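Nicotinamide riboside transporter PnuC (Neisseria mucosa ATCC 25996, PDB 4QTN) takes up nicotinamide riboside, a form of vitamin B3, and probably carries it across the bacterial inner membrane as a homotrimer. Local coordinates at residues Thr16-Glu19 and Ala20-Leu24; Ala43-Ala46 and Ala47-Ile51; Ser73-Ala76 and Tyr77-Thr81; Met216-Cys219 and Asn220-Tyr223; Lys230-Lys233 and Arg234-Gln238. All blocks are in the same frame, centred on the assembly; numbering follows the deposited sequence.

Contact 1: residues Thr16-Glu19 and Ala20-Leu24. With BOG (octyl beta-D-glucopyranoside), chain J.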
loop_
_atom_site.group_PDB
_atom_site.type_symbol
_atom_site.label_atom_id
_atom_site.label_comp_id
_atom_site.label_asym_id
_atom_site.label_seq_id
_atom_site.Cartn_x
_atom_site.Cartn_y
_atom_site.Cartn_z
ATOM N N THR C 16 -9.131 17.727 -12.807
ATOM C CA THR C 16 -9.039 18.329 -11.482
ATOM C C THR C 16 -7.594 18.717 -11.182
ATOM O O THR C 16 -6.643 18.214 -11.833
ATOM C CB THR C 16 -9.500 17.379 -10.375
ATOM O OG1 THR C 16 -8.608 16.266 -10.301
ATOM C CG2 THR C 16 -10.877 16.890 -10.641
ATOM N N HIS C 17 -7.435 19.609 -10.196
ATOM C CA HIS C 17 -6.117 20.020 -9.702
ATOM C C HIS C 17 -5.335 18.802 -9.220
ATOM O O HIS C 17 -4.175 18.584 -9.617
ATOM C CB HIS C 17 -6.279 21.026 -8.564
ATOM C CG HIS C 17 -4.987 21.501 -7.992
ATOM N ND1 HIS C 17 -4.203 20.714 -7.178
ATOM C CD2 HIS C 17 -4.336 22.683 -8.112
ATOM C CE1 HIS C 17 -3.124 21.388 -6.822
ATOM N NE2 HIS C 17 -3.179 22.585 -7.378
ATOM N N PHE C 18 -5.997 17.990 -8.394
ATOM C CA PHE C 18 -5.408 16.798 -7.838
ATOM C C PHE C 18 -4.929 15.809 -8.938
ATOM O O PHE C 18 -3.769 15.384 -8.938
ATOM C CB PHE C 18 -6.397 16.163 -6.903
ATOM C CG PHE C 18 -5.939 14.878 -6.308
ATOM C CD1 PHE C 18 -5.125 14.866 -5.201
ATOM C CD2 PHE C 18 -6.382 13.684 -6.809
ATOM C CE1 PHE C 18 -4.737 13.679 -4.615
ATOM C CE2 PHE C 18 -5.995 12.482 -6.236
ATOM C CZ PHE C 18 -5.165 12.483 -5.139
ATOM N N GLU C 19 -5.796 15.495 -9.900
ATOM C CA GLU C 19 -5.378 14.648 -11.019
ATOM C C GLU C 19 -4.147 15.238 -11.705
ATOM O O GLU C 19 -3.227 14.516 -12.087
ATOM C CB GLU C 19 -6.493 14.489 -12.036
ATOM C CG GLU C 19 -7.676 13.675 -11.569
ATOM C CD GLU C 19 -8.975 14.120 -12.229
ATOM O OE1 GLU C 19 -10.037 13.520 -11.945
ATOM O OE2 GLU C 19 -8.942 15.078 -13.030
ATOM N N ALA C 20 -4.124 16.555 -11.847
ATOM C CA ALA C 20 -3.014 17.204 -12.543
ATOM C C ALA C 20 -1.702 17.039 -11.777
ATOM O O ALA C 20 -0.703 16.606 -12.348
ATOM C CB ALA C 20 -3.315 18.678 -12.804
ATOM N N VAL C 21 -1.738 17.346 -10.474
ATOM C CA VAL C 21 -0.572 17.241 -9.594
ATOM C C VAL C 21 0.109 15.876 -9.674
ATOM O O VAL C 21 1.339 15.789 -9.815
ATOM C CB VAL C 21 -0.973 17.506 -8.137
ATOM C CG1 VAL C 21 0.180 17.214 -7.190
ATOM C CG2 VAL C 21 -1.432 18.934 -7.983
ATOM N N TRP C 22 -0.686 14.813 -9.566
ATOM C CA TRP C 22 -0.142 13.464 -9.515
ATOM C C TRP C 22 0.377 12.986 -10.851
ATOM O O TRP C 22 1.414 12.344 -10.918
ATOM C CB TRP C 22 -1.157 12.494 -8.946
ATOM C CG TRP C 22 -1.217 12.575 -7.489
ATOM C CD1 TRP C 22 -2.012 13.405 -6.740
ATOM C CD2 TRP C 22 -0.406 11.866 -6.574
ATOM N NE1 TRP C 22 -1.748 13.235 -5.411
ATOM C CE2 TRP C 22 -0.771 12.287 -5.277
ATOM C CE3 TRP C 22 0.606 10.917 -6.715
ATOM C CZ2 TRP C 22 -0.173 11.781 -4.134
ATOM C CZ3 TRP C 22 1.204 10.413 -5.578
ATOM C CH2 TRP C 22 0.808 10.841 -4.301
ATOM N N LEU C 23 -0.329 13.312 -11.921
ATOM C CA LEU C 23 0.154 12.975 -13.253
ATOM C C LEU C 23 1.493 13.662 -13.551
ATOM O O LEU C 23 2.439 13.018 -14.015
ATOM C CB LEU C 23 -0.869 13.350 -14.311
ATOM C CG LEU C 23 -0.435 13.001 -15.726
ATOM C CD1 LEU C 23 -0.334 11.489 -15.899
ATOM C CD2 LEU C 23 -1.408 13.611 -16.718
ATOM N N LEU C 24 1.564 14.968 -13.272
ATOM C CA LEU C 24 2.796 15.727 -13.457
ATOM C C LEU C 24 3.935 15.190 -12.597
ATOM O O LEU C 24 5.046 15.014 -13.083
ATOM C CB LEU C 24 2.571 17.226 -13.214
ATOM C CG LEU C 24 1.621 17.894 -14.221
ATOM C CD1 LEU C 24 1.417 19.370 -13.927
ATOM C CD2 LEU C 24 2.150 17.693 -15.629
HETATM C C1 BOG J . -6.061 22.448 -16.501
HETATM O O1 BOG J . -5.082 21.581 -16.045
HETATM C C2 BOG J . -7.423 21.774 -16.402
HETATM O O2 BOG J . -7.489 20.569 -17.254
HETATM C C3 BOG J . -8.502 22.704 -16.828
HETATM O O3 BOG J . -9.779 21.995 -16.731
HETATM C C4 BOG J . -8.545 23.953 -16.006
HETATM O O4 BOG J . -9.451 24.894 -16.609
HETATM C C5 BOG J . -7.170 24.628 -15.788
HETATM O O5 BOG J . -5.995 23.701 -15.677
HETATM C C6 BOG J . -7.256 25.407 -14.524
HETATM O O6 BOG J . -6.332 26.490 -14.542
HETATM C "C1'" BOG J . -4.298 20.941 -17.085
HETATM C "C2'" BOG J . -3.671 19.642 -16.483
HETATM C "C3'" BOG J . -2.758 18.985 -17.488
HETATM C "C4'" BOG J . -2.025 17.804 -16.781
HETATM C "C5'" BOG J . -1.114 17.042 -17.792
HETATM C "C6'" BOG J . -1.982 16.404 -18.907
HETATM C "C7'" BOG J . -1.369 16.690 -20.300
HETATM C "C8'" BOG J . -0.504 15.476 -20.790
#
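Phe18 and Trp22, one turn apart on helix 17-34, bring their rings together obliquely, with the phenyl ring and the five-membered indole ring at 56°. Trp22 CD1 lies over one face of the phenyl ring, offset toward its rim, and is 3.5 Å from Phe18 CE1. In the indole plane, the edge carrying Trp22 CD1 faces Phe18 O at 3.4 Å. Turned to the carbonyl side of its own residue (chi1 177°), the Phe18 ring reaches this indole. The imidazole of His17 meets Val21 CG2 obliquely, while His17 NE2 bonds to Leu126 O of the second subunit. Thr16 and Glu19 form a capping box: Glu19 N gives a bond to Thr16 OG1 (2.9 Å), and Thr16 N reaches Glu19 OE2 (2.7 Å) from above the carboxylate plane. The same carboxylate has a salt bridge to Lys59, probably favouring its charged form, and probably a hydrogen bond, modelled very short, to the Tyr223 hydroxyl. The octyl tail of the glucoside runs past Ala20, Leu23 and Leu24; Leu23 CD2 is 3.6 Å from its C6'. Leu23 also packs on Ile51 and Val55 of helix 41-59, whereas Trp22 meets Tyr225 of the second subunit at the trimer interface.

Contact 2: residues Ala43-Ala46 and Ala47-Ile51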
loop_
_atom_site.group_PDB
_atom_site.type_symbol
_atom_site.label_atom_id
_atom_site.label_comp_id
_atom_site.label_asym_id
_atom_site.label_seq_id
_atom_site.Cartn_x
_atom_site.Cartn_y
_atom_site.Cartn_z
ATOM N N ALA C 43 12.608 1.761 -22.066
ATOM C CA ALA C 43 11.747 1.532 -20.914
ATOM C C ALA C 43 11.230 2.844 -20.315
ATOM O O ALA C 43 10.125 2.894 -19.759
ATOM C CB ALA C 43 12.473 0.707 -19.861
ATOM N N SER C 44 12.007 3.914 -20.450
ATOM C CA SER C 44 11.554 5.203 -19.958
ATOM C C SER C 44 10.484 5.850 -20.829
ATOM O O SER C 44 9.547 6.430 -20.305
ATOM C CB SER C 44 12.709 6.137 -19.672
ATOM O OG SER C 44 13.106 5.979 -18.329
ATOM N N VAL C 45 10.597 5.698 -22.152
ATOM C CA VAL C 45 9.469 6.008 -23.051
ATOM C C VAL C 45 8.289 5.087 -22.719
ATOM O O VAL C 45 7.146 5.526 -22.662
ATOM C CB VAL C 45 9.841 5.855 -24.552
ATOM C CG1 VAL C 45 8.602 5.898 -25.410
ATOM C CG2 VAL C 45 10.776 6.954 -24.979
ATOM N N ALA C 46 8.587 3.812 -22.471
ATOM C CA ALA C 46 7.555 2.831 -22.179
ATOM C C ALA C 46 6.793 3.172 -20.901
ATOM O O ALA C 46 5.633 2.824 -20.767
ATOM C CB ALA C 46 8.141 1.422 -22.108
ATOM N N ALA C 47 7.437 3.874 -19.975
ATOM C CA ALA C 47 6.748 4.313 -18.769
ATOM C C ALA C 47 5.914 5.552 -19.023
ATOM O O ALA C 47 4.708 5.523 -18.861
ATOM C CB ALA C 47 7.726 4.546 -17.648
ATOM N N VAL C 48 6.556 6.625 -19.476
ATOM C CA VAL C 48 5.848 7.878 -19.798
ATOM C C VAL C 48 4.571 7.680 -20.647
ATOM O O VAL C 48 3.493 8.147 -20.267
ATOM C CB VAL C 48 6.778 8.916 -20.453
ATOM C CG1 VAL C 48 5.977 10.079 -21.023
ATOM C CG2 VAL C 48 7.772 9.414 -19.435
ATOM N N THR C 49 4.703 7.015 -21.798
ATOM C CA THR C 49 3.534 6.478 -22.501
ATOM C C THR C 49 3.188 5.207 -21.788
ATOM O O THR C 49 3.893 4.234 -21.908
ATOM C CB THR C 49 3.823 6.154 -23.998
ATOM O OG1 THR C 49 4.779 5.091 -24.099
ATOM C CG2 THR C 49 4.356 7.376 -24.735
ATOM N N GLY C 50 2.144 5.229 -20.991
ATOM C CA GLY C 50 1.826 4.084 -20.181
ATOM C C GLY C 50 1.337 4.546 -18.866
ATOM O O GLY C 50 0.306 4.094 -18.389
ATOM N N ILE C 51 2.062 5.485 -18.278
ATOM C CA ILE C 51 1.518 6.262 -17.174
ATOM C C ILE C 51 0.385 7.122 -17.705
ATOM O O ILE C 51 -0.707 7.127 -17.145
ATOM C CB ILE C 51 2.590 7.120 -16.478
ATOM C CG1 ILE C 51 3.366 6.266 -15.479
ATOM C CG2 ILE C 51 1.950 8.276 -15.740
ATOM C CD1 ILE C 51 4.759 6.778 -15.180
#
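Val45 O grips both donors of Thr49, one turn further along helix 41-59. Thr49 N is 3.0 Å from Val45 O, and Thr49 OG1 is 2.8 Å from it, 39° above the carbonyl plane. The hydroxyl can fold back because OG1 stands between its own backbone N and carbonyl carbon (chi1 65°); Val45 and Thr49 then run side by side. One residue earlier, Val48 N gives a well-aligned bond to Ser44 O (3.1 Å), while Ala47 N divides weakly between Ala43 O and Ser44 O. Thr49 itself leaves helical backbone values, and Gly50 follows with a positive phi of 142°, a backbone value that glycine readily adopts. Gly50 O, at this irregular turn, accepts from the hydroxyl of Tyr217, a nicotinamide riboside-binding residue; Ser71 OG lies near both Ala46 O and Thr49 O, with weak bonding at most. Helix 64-80 packs through Leu74 on Val45 and Ala46 and through Val78 on Ala43. Helix 17-34 brings Gln30 against Ala47, Val48 and Ile51; helix 208-234 meets Ala43 and Ala46 with Leu210 and Ile51 with Met216.

Contact 3: residues Ser73-Ala76 and Tyr77-Thr81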
loop_
_atom_site.group_PDB
_atom_site.type_symbol
_atom_site.label_atom_id
_atom_site.label_comp_id
_atom_site.label_asym_id
_atom_site.label_seq_id
_atom_site.Cartn_x
_atom_site.Cartn_y
_atom_site.Cartn_z
ATOM N N SER C 73 3.713 -2.014 -26.677
ATOM C CA SER C 73 4.610 -2.576 -27.690
ATOM C C SER C 73 6.017 -2.542 -27.156
ATOM O O SER C 73 6.629 -3.588 -26.899
ATOM C CB SER C 73 4.523 -1.771 -28.987
ATOM O OG SER C 73 3.190 -1.706 -29.452
ATOM N N LEU C 74 6.516 -1.329 -26.951
ATOM C CA LEU C 74 7.776 -1.129 -26.283
ATOM C C LEU C 74 7.924 -2.067 -25.076
ATOM O O LEU C 74 8.831 -2.911 -25.044
ATOM C CB LEU C 74 7.930 0.337 -25.868
ATOM C CG LEU C 74 7.917 1.358 -27.022
ATOM C CD1 LEU C 74 8.139 2.771 -26.503
ATOM C CD2 LEU C 74 8.947 1.009 -28.085
ATOM N N TYR C 75 7.013 -1.940 -24.108
ATOM C CA TYR C 75 7.071 -2.754 -22.889
ATOM C C TYR C 75 7.212 -4.224 -23.235
ATOM O O TYR C 75 7.956 -4.955 -22.576
ATOM C CB TYR C 75 5.840 -2.516 -22.004
ATOM C CG TYR C 75 5.730 -3.428 -20.780
ATOM C CD1 TYR C 75 6.296 -3.068 -19.558
ATOM C CD2 TYR C 75 5.018 -4.621 -20.839
ATOM C CE1 TYR C 75 6.181 -3.893 -18.440
ATOM C CE2 TYR C 75 4.905 -5.451 -19.733
ATOM C CZ TYR C 75 5.483 -5.081 -18.541
ATOM O OH TYR C 75 5.367 -5.904 -17.457
ATOM N N ALA C 76 6.524 -4.655 -24.291
ATOM C CA ALA C 76 6.580 -6.059 -24.697
ATOM C C ALA C 76 8.011 -6.458 -25.034
ATOM O O ALA C 76 8.487 -7.520 -24.625
ATOM C CB ALA C 76 5.651 -6.320 -25.877
ATOM N N TYR C 77 8.700 -5.584 -25.759
ATOM C CA TYR C 77 10.091 -5.806 -26.112
ATOM C C TYR C 77 10.947 -5.818 -24.839
ATOM O O TYR C 77 11.603 -6.817 -24.527
ATOM C CB TYR C 77 10.551 -4.713 -27.089
ATOM C CG TYR C 77 12.007 -4.756 -27.469
ATOM C CD1 TYR C 77 12.455 -5.591 -28.474
ATOM C CD2 TYR C 77 12.928 -3.917 -26.850
ATOM C CE1 TYR C 77 13.789 -5.617 -28.838
ATOM C CE2 TYR C 77 14.262 -3.932 -27.201
ATOM C CZ TYR C 77 14.692 -4.781 -28.194
ATOM O OH TYR C 77 16.025 -4.793 -28.553
ATOM N N VAL C 78 10.861 -4.733 -24.073
ATOM C CA VAL C 78 11.662 -4.554 -22.867
ATOM C C VAL C 78 11.441 -5.668 -21.836
ATOM O O VAL C 78 12.360 -6.019 -21.108
ATOM C CB VAL C 78 11.406 -3.169 -22.213
ATOM C CG1 VAL C 78 12.194 -3.017 -20.914
ATOM C CG2 VAL C 78 11.745 -2.043 -23.186
ATOM N N SER C 79 10.230 -6.226 -21.774
ATOM C CA SER C 79 9.977 -7.338 -20.836
ATOM C C SER C 79 10.595 -8.663 -21.320
ATOM O O SER C 79 10.868 -9.564 -20.512
ATOM C CB SER C 79 8.482 -7.492 -20.500
ATOM O OG SER C 79 7.697 -7.720 -21.648
ATOM N N TYR C 80 10.839 -8.756 -22.630
ATOM C CA TYR C 80 11.578 -9.882 -23.199
ATOM C C TYR C 80 13.065 -9.757 -22.906
ATOM O O TYR C 80 13.698 -10.713 -22.442
ATOM C CB TYR C 80 11.344 -9.982 -24.714
ATOM C CG TYR C 80 12.453 -10.699 -25.482
ATOM C CD1 TYR C 80 12.841 -12.006 -25.146
ATOM C CD2 TYR C 80 13.099 -10.078 -26.549
ATOM C CE1 TYR C 80 13.851 -12.652 -25.836
ATOM C CE2 TYR C 80 14.103 -10.723 -27.249
ATOM C CZ TYR C 80 14.475 -12.007 -26.886
ATOM O OH TYR C 80 15.474 -12.644 -27.573
ATOM N N THR C 81 13.622 -8.579 -23.184
ATOM C CA THR C 81 15.047 -8.331 -22.962
ATOM C C THR C 81 15.416 -8.526 -21.489
ATOM O O THR C 81 16.582 -8.423 -21.109
ATOM C CB THR C 81 15.488 -6.915 -23.445
ATOM O OG1 THR C 81 15.091 -5.912 -22.490
ATOM C CG2 THR C 81 14.902 -6.588 -24.839
#
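Tyr77 N to Ser73 O (3.1 Å), Val78 N to Leu74 O (2.9 Å) and Ser79 N to Tyr75 O (2.7 Å) are successive alpha-helical bonds in the last turns of helix 64-80. The series slackens at Tyr80 N, whose bond to Ala76 O is weak. A chi1 of 59° folds the Ser79 hydroxyl back over the helix, with Ser79 OG 2.9 Å from Tyr75 O and 3.1 Å from Ala76 O; its single proton could serve either carbonyl. Ser79 CB lies over one face of the Tyr75 ring, toward the rim and 4.2 Å from Tyr75 CE2. The far end of that ring is fixed by hydrogen bonds between its hydroxyl, Glu87 OE1 and the indole NE1 of Trp196. On another side of the helix, Thr81 CG2 lies over a face of the Tyr77 ring, while Thr81 OG1 turns back to donate to Val78 O (3.1 Å). Tyr75 also packs on Leu210 and Met213 of helix 208-234, and Tyr77 on Leu42. A hydroxyl turned back onto a carbonyl one turn earlier is a familiar way for serine and threonine to satisfy themselves in transmembrane helices; here it occurs near the end of such a helix.

Contact 4: residues Met216-Cys219 and Asn220-Tyr223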
loop_
_atom_site.group_PDB
_atom_site.type_symbol
_atom_site.label_atom_id
_atom_site.label_comp_id
_atom_site.label_asym_id
_atom_site.label_seq_id
_atom_site.Cartn_x
_atom_site.Cartn_y
_atom_site.Cartn_z
HETATM N N MSE C 216 3.415 3.299 -9.795
HETATM C CA MSE C 216 2.523 4.415 -10.151
HETATM C C MSE C 216 1.218 3.881 -10.687
HETATM O O MSE C 216 0.162 4.457 -10.448
HETATM C CB MSE C 216 3.194 5.346 -11.143
HETATM C CG MSE C 216 4.590 5.707 -10.647
HETATM SE SE MSE C 216 5.537 6.784 -12.007
HETATM C CE MSE C 216 7.049 7.367 -10.892
ATOM N N TYR C 217 1.284 2.760 -11.399
ATOM C CA TYR C 217 0.087 2.046 -11.833
ATOM C C TYR C 217 -0.828 1.681 -10.671
ATOM O O TYR C 217 -2.040 1.829 -10.775
ATOM C CB TYR C 217 0.458 0.776 -12.596
ATOM C CG TYR C 217 0.658 0.988 -14.061
ATOM C CD1 TYR C 217 0.880 2.271 -14.573
ATOM C CD2 TYR C 217 0.663 -0.098 -14.955
ATOM C CE1 TYR C 217 1.084 2.475 -15.929
ATOM C CE2 TYR C 217 0.871 0.094 -16.320
ATOM C CZ TYR C 217 1.078 1.387 -16.802
ATOM O OH TYR C 217 1.278 1.600 -18.148
ATOM N N LEU C 218 -0.242 1.172 -9.585
ATOM C CA LEU C 218 -1.000 0.702 -8.432
ATOM C C LEU C 218 -1.775 1.848 -7.788
ATOM O O LEU C 218 -2.981 1.722 -7.500
ATOM C CB LEU C 218 -0.058 0.057 -7.401
ATOM C CG LEU C 218 -0.523 -0.929 -6.293
ATOM C CD1 LEU C 218 0.216 -0.612 -4.998
ATOM C CD2 LEU C 218 -2.042 -1.009 -6.046
ATOM N N CYS C 219 -1.096 2.964 -7.564
ATOM C CA CYS C 219 -1.759 4.142 -7.045
ATOM C C CYS C 219 -2.950 4.502 -7.925
ATOM O O CYS C 219 -4.105 4.505 -7.464
ATOM C CB CYS C 219 -0.792 5.305 -6.975
ATOM S SG CYS C 219 0.624 4.995 -5.913
ATOM N N ASN C 220 -2.667 4.765 -9.202
ATOM C CA ASN C 220 -3.680 5.169 -10.165
ATOM C C ASN C 220 -4.845 4.186 -10.255
ATOM O O ASN C 220 -5.990 4.592 -10.438
ATOM C CB ASN C 220 -3.031 5.378 -11.533
ATOM C CG ASN C 220 -4.041 5.413 -12.671
ATOM O OD1 ASN C 220 -4.687 6.452 -12.921
ATOM N ND2 ASN C 220 -4.172 4.269 -13.399
ATOM N N SER C 221 -4.556 2.895 -10.126
ATOM C CA SER C 221 -5.614 1.897 -10.193
ATOM C C SER C 221 -6.570 1.991 -8.993
ATOM O O SER C 221 -7.724 1.582 -9.098
ATOM C CB SER C 221 -5.049 0.474 -10.374
ATOM O OG SER C 221 -4.568 -0.058 -9.153
ATOM N N VAL C 222 -6.111 2.574 -7.874
ATOM C CA VAL C 222 -7.051 2.918 -6.805
ATOM C C VAL C 222 -7.838 4.148 -7.185
ATOM O O VAL C 222 -9.053 4.183 -7.008
ATOM C CB VAL C 222 -6.397 3.107 -5.426
ATOM C CG1 VAL C 222 -7.288 3.967 -4.545
ATOM C CG2 VAL C 222 -6.185 1.769 -4.756
ATOM N N TYR C 223 -7.168 5.145 -7.759
ATOM C CA TYR C 223 -7.898 6.295 -8.327
ATOM C C TYR C 223 -8.971 5.867 -9.334
ATOM O O TYR C 223 -10.109 6.326 -9.261
ATOM C CB TYR C 223 -6.965 7.279 -8.999
ATOM C CG TYR C 223 -7.659 8.555 -9.338
ATOM C CD1 TYR C 223 -8.169 9.370 -8.320
ATOM C CD2 TYR C 223 -7.861 8.945 -10.675
ATOM C CE1 TYR C 223 -8.828 10.545 -8.598
ATOM C CE2 TYR C 223 -8.526 10.140 -10.974
ATOM C CZ TYR C 223 -9.002 10.935 -9.916
ATOM O OH TYR C 223 -9.658 12.107 -10.149
#
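Ser221 reaches back to Leu218 within transmembrane helix 208-234, a serine-to-backbone bond of the kind common in membrane helices. Its chi1 of 79° swings the hydroxyl toward the preceding turn, where it donates from Ser221 OG to Leu218 O at 2.9 Å. It approaches well off the direction of the carbonyl bond (C=O...OG angle 117°), from the same face as Val222 N, the second donor to this oxygen. One branch of the leucine, Leu218 CD2, passes 4.1 Å from Ser221 OG. The hydroxyl group thus lies against its own helix, while Ser221 touches the bound nicotinamide riboside together with Tyr217 and packs on Trp182, Ile186 and Asn189 of helix 181-198. The Tyr217 hydroxyl is held by Gly50.

Asn220 carries CG to the carbonyl side of its residue (chi1 164°), and its CB lies 3.5 Å from Met216 O, the acceptor for Asn220 N. Met216, modelled as selenomethionine, stretches out nearly straight beyond CB; its side chain and that of Cys219 pack on Phe26 of helix 17-34, while Asn220 ND2 bonds weakly to Val54 O. The backbone of Cys219 serves two donors: Val222 N stands above the carbonyl plane, 2.8 Å from Cys219 O, and Tyr223 N lies in that plane, 3.1 Å from the same oxygen.

Contact 5: residues Lys230-Lys233 and Arg234-Gln238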
loop_
_atom_site.group_PDB
_atom_site.type_symbol
_atom_site.label_atom_id
_atom_site.label_comp_id
_atom_site.label_asym_id
_atom_site.label_seq_id
_atom_site.Cartn_x
_atom_site.Cartn_y
_atom_site.Cartn_z
ATOM N N LYS C 230 -17.596 7.278 -9.626
ATOM C CA LYS C 230 -18.238 8.573 -9.899
ATOM C C LYS C 230 -18.853 8.577 -11.312
ATOM O O LYS C 230 -19.921 9.156 -11.539
ATOM C CB LYS C 230 -17.244 9.744 -9.711
ATOM C CG LYS C 230 -16.916 10.050 -8.239
ATOM C CD LYS C 230 -15.455 10.515 -8.034
ATOM C CE LYS C 230 -15.300 12.040 -8.042
ATOM N NZ LYS C 230 -15.128 12.629 -6.677
ATOM N N LEU C 231 -18.204 7.863 -12.219
ATOM C CA LEU C 231 -18.566 7.831 -13.619
ATOM C C LEU C 231 -19.810 6.970 -13.817
ATOM O O LEU C 231 -20.740 7.349 -14.527
ATOM C CB LEU C 231 -17.406 7.218 -14.386
ATOM C CG LEU C 231 -16.761 7.735 -15.668
ATOM C CD1 LEU C 231 -16.769 9.247 -15.802
ATOM C CD2 LEU C 231 -15.341 7.201 -15.669
ATOM N N VAL C 232 -19.813 5.796 -13.197
ATOM C CA VAL C 232 -20.958 4.889 -13.275
ATOM C C VAL C 232 -22.240 5.559 -12.780
ATOM O O VAL C 232 -23.302 5.301 -13.306
ATOM C CB VAL C 232 -20.704 3.562 -12.497
ATOM C CG1 VAL C 232 -22.004 2.971 -11.979
ATOM C CG2 VAL C 232 -19.978 2.556 -13.380
ATOM N N LYS C 233 -22.131 6.420 -11.769
ATOM C CA LYS C 233 -23.284 7.176 -11.315
ATOM C C LYS C 233 -23.717 8.218 -12.320
ATOM O O LYS C 233 -24.892 8.376 -12.556
ATOM C CB LYS C 233 -23.030 7.830 -9.963
ATOM C CG LYS C 233 -23.591 7.053 -8.782
ATOM C CD LYS C 233 -23.124 7.637 -7.446
ATOM C CE LYS C 233 -22.698 6.544 -6.462
ATOM N NZ LYS C 233 -21.282 6.719 -6.000
ATOM N N ARG C 234 -22.773 8.925 -12.929
ATOM C CA ARG C 234 -23.138 9.985 -13.875
ATOM C C ARG C 234 -24.068 9.444 -14.965
ATOM O O ARG C 234 -24.729 10.216 -15.660
ATOM C CB ARG C 234 -21.892 10.673 -14.496
ATOM C CG ARG C 234 -21.059 11.531 -13.524
ATOM C CD ARG C 234 -20.338 12.679 -14.242
ATOM N NE ARG C 234 -21.280 13.762 -14.559
ATOM C CZ ARG C 234 -21.764 14.008 -15.776
ATOM N NH1 ARG C 234 -21.349 13.284 -16.814
ATOM N NH2 ARG C 234 -22.655 14.990 -15.959
ATOM N N HIS C 235 -24.163 8.117 -15.068
ATOM C CA HIS C 235 -24.923 7.491 -16.154
ATOM C C HIS C 235 -25.763 6.281 -15.721
ATOM O O HIS C 235 -25.467 5.137 -16.084
ATOM C CB HIS C 235 -23.976 7.155 -17.278
ATOM C CG HIS C 235 -22.989 8.241 -17.541
ATOM N ND1 HIS C 235 -21.824 8.046 -18.248
ATOM C CD2 HIS C 235 -22.985 9.542 -17.163
ATOM C CE1 HIS C 235 -21.157 9.185 -18.310
ATOM N NE2 HIS C 235 -21.839 10.106 -17.654
ATOM N N SER C 236 -26.825 6.558 -14.954
ATOM C CA SER C 236 -27.528 5.529 -14.189
ATOM C C SER C 236 -28.834 6.032 -13.579
ATOM O O SER C 236 -29.285 7.159 -13.843
ATOM C CB SER C 236 -26.632 4.990 -13.064
ATOM O OG SER C 236 -25.371 4.585 -13.551
ATOM N N GLY C 237 -29.377 5.209 -12.682
ATOM C CA GLY C 237 -30.747 5.325 -12.203
ATOM C C GLY C 237 -31.242 6.672 -11.718
ATOM O O GLY C 237 -32.361 7.071 -12.038
ATOM N N GLN C 238 -30.440 7.355 -10.909
ATOM C CA GLN C 238 -30.842 8.661 -10.390
ATOM C C GLN C 238 -31.976 8.510 -9.373
ATOM O O GLN C 238 -33.051 9.102 -9.523
ATOM C CB GLN C 238 -31.282 9.586 -11.548
ATOM C CG GLN C 238 -30.351 10.759 -11.831
ATOM C CD GLN C 238 -28.963 10.333 -12.301
ATOM O OE1 GLN C 238 -28.807 9.656 -13.331
ATOM N NE2 GLN C 238 -27.944 10.750 -11.558
#
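Arg234 N donates to Lys230 O at 3.2 Å, a helical bond in the final turn of helix 208-234. Around it lies the closer part of the contact: Arg234 CG rests 3.3 Å from Lys230 O, and Arg234 CB lies 3.5 Å from Leu231 O. The imidazole of His235 is turned so that Leu231 O stands over the centre of one ring face. Leu231, the buried residue here, packs on Glu120, and Val232 on Ala123, so this flank of the helix end is covered by the loop that precedes helix 128-147. His235 joins the same flank through Glu120 and Lys122. Arg234 belongs to it too: with CG beside its own backbone N (chi1 -69°) and a bend further out at chi3, its guanidinium group makes long, weak ion pairs from NE and NH1 to Glu114 and Glu120.

The other side is much looser. Lys230 and Lys233 are exposed, and the amino end of Lys230 leads away from the tail. Ser236 comes back toward Val232, but it is modelled too close to Val232 O for any bond to be read from it. A weak bond from His235 N to Val232 O is likewise uncertain. Arg234, Ser236 and Gly237 touch a crystal neighbour, so the lattice may influence the path of the tail. These features belong to a fraying C-terminal helix end: the regular bonding runs out, and the chain continues as an irregular tail, probably on the cytoplasmic side.

The five contacts follow one another along the chain, each within a short stretch: contact 1 on helix 17-34, contact 2 on helix 41-59, contact 3 on helix 64-80, and contacts 4 and 5 on helix 208-234, contact 5 running on into the tail. Contact 2 touches contacts 1, 3 and 4, so helix 41-59 links the other three helices; contact 1 also touches contact 4, where Phe18 packs on Tyr223. Contacts 2 and 3 are closest, with centres about 11 Å apart; those of contacts 1 and 4 lie about 13 Å apart. Contact 5 is remote, its centre about 38 Å from that of contact 3. Early helices thus pack against the last one beside the nicotinamide riboside pocket.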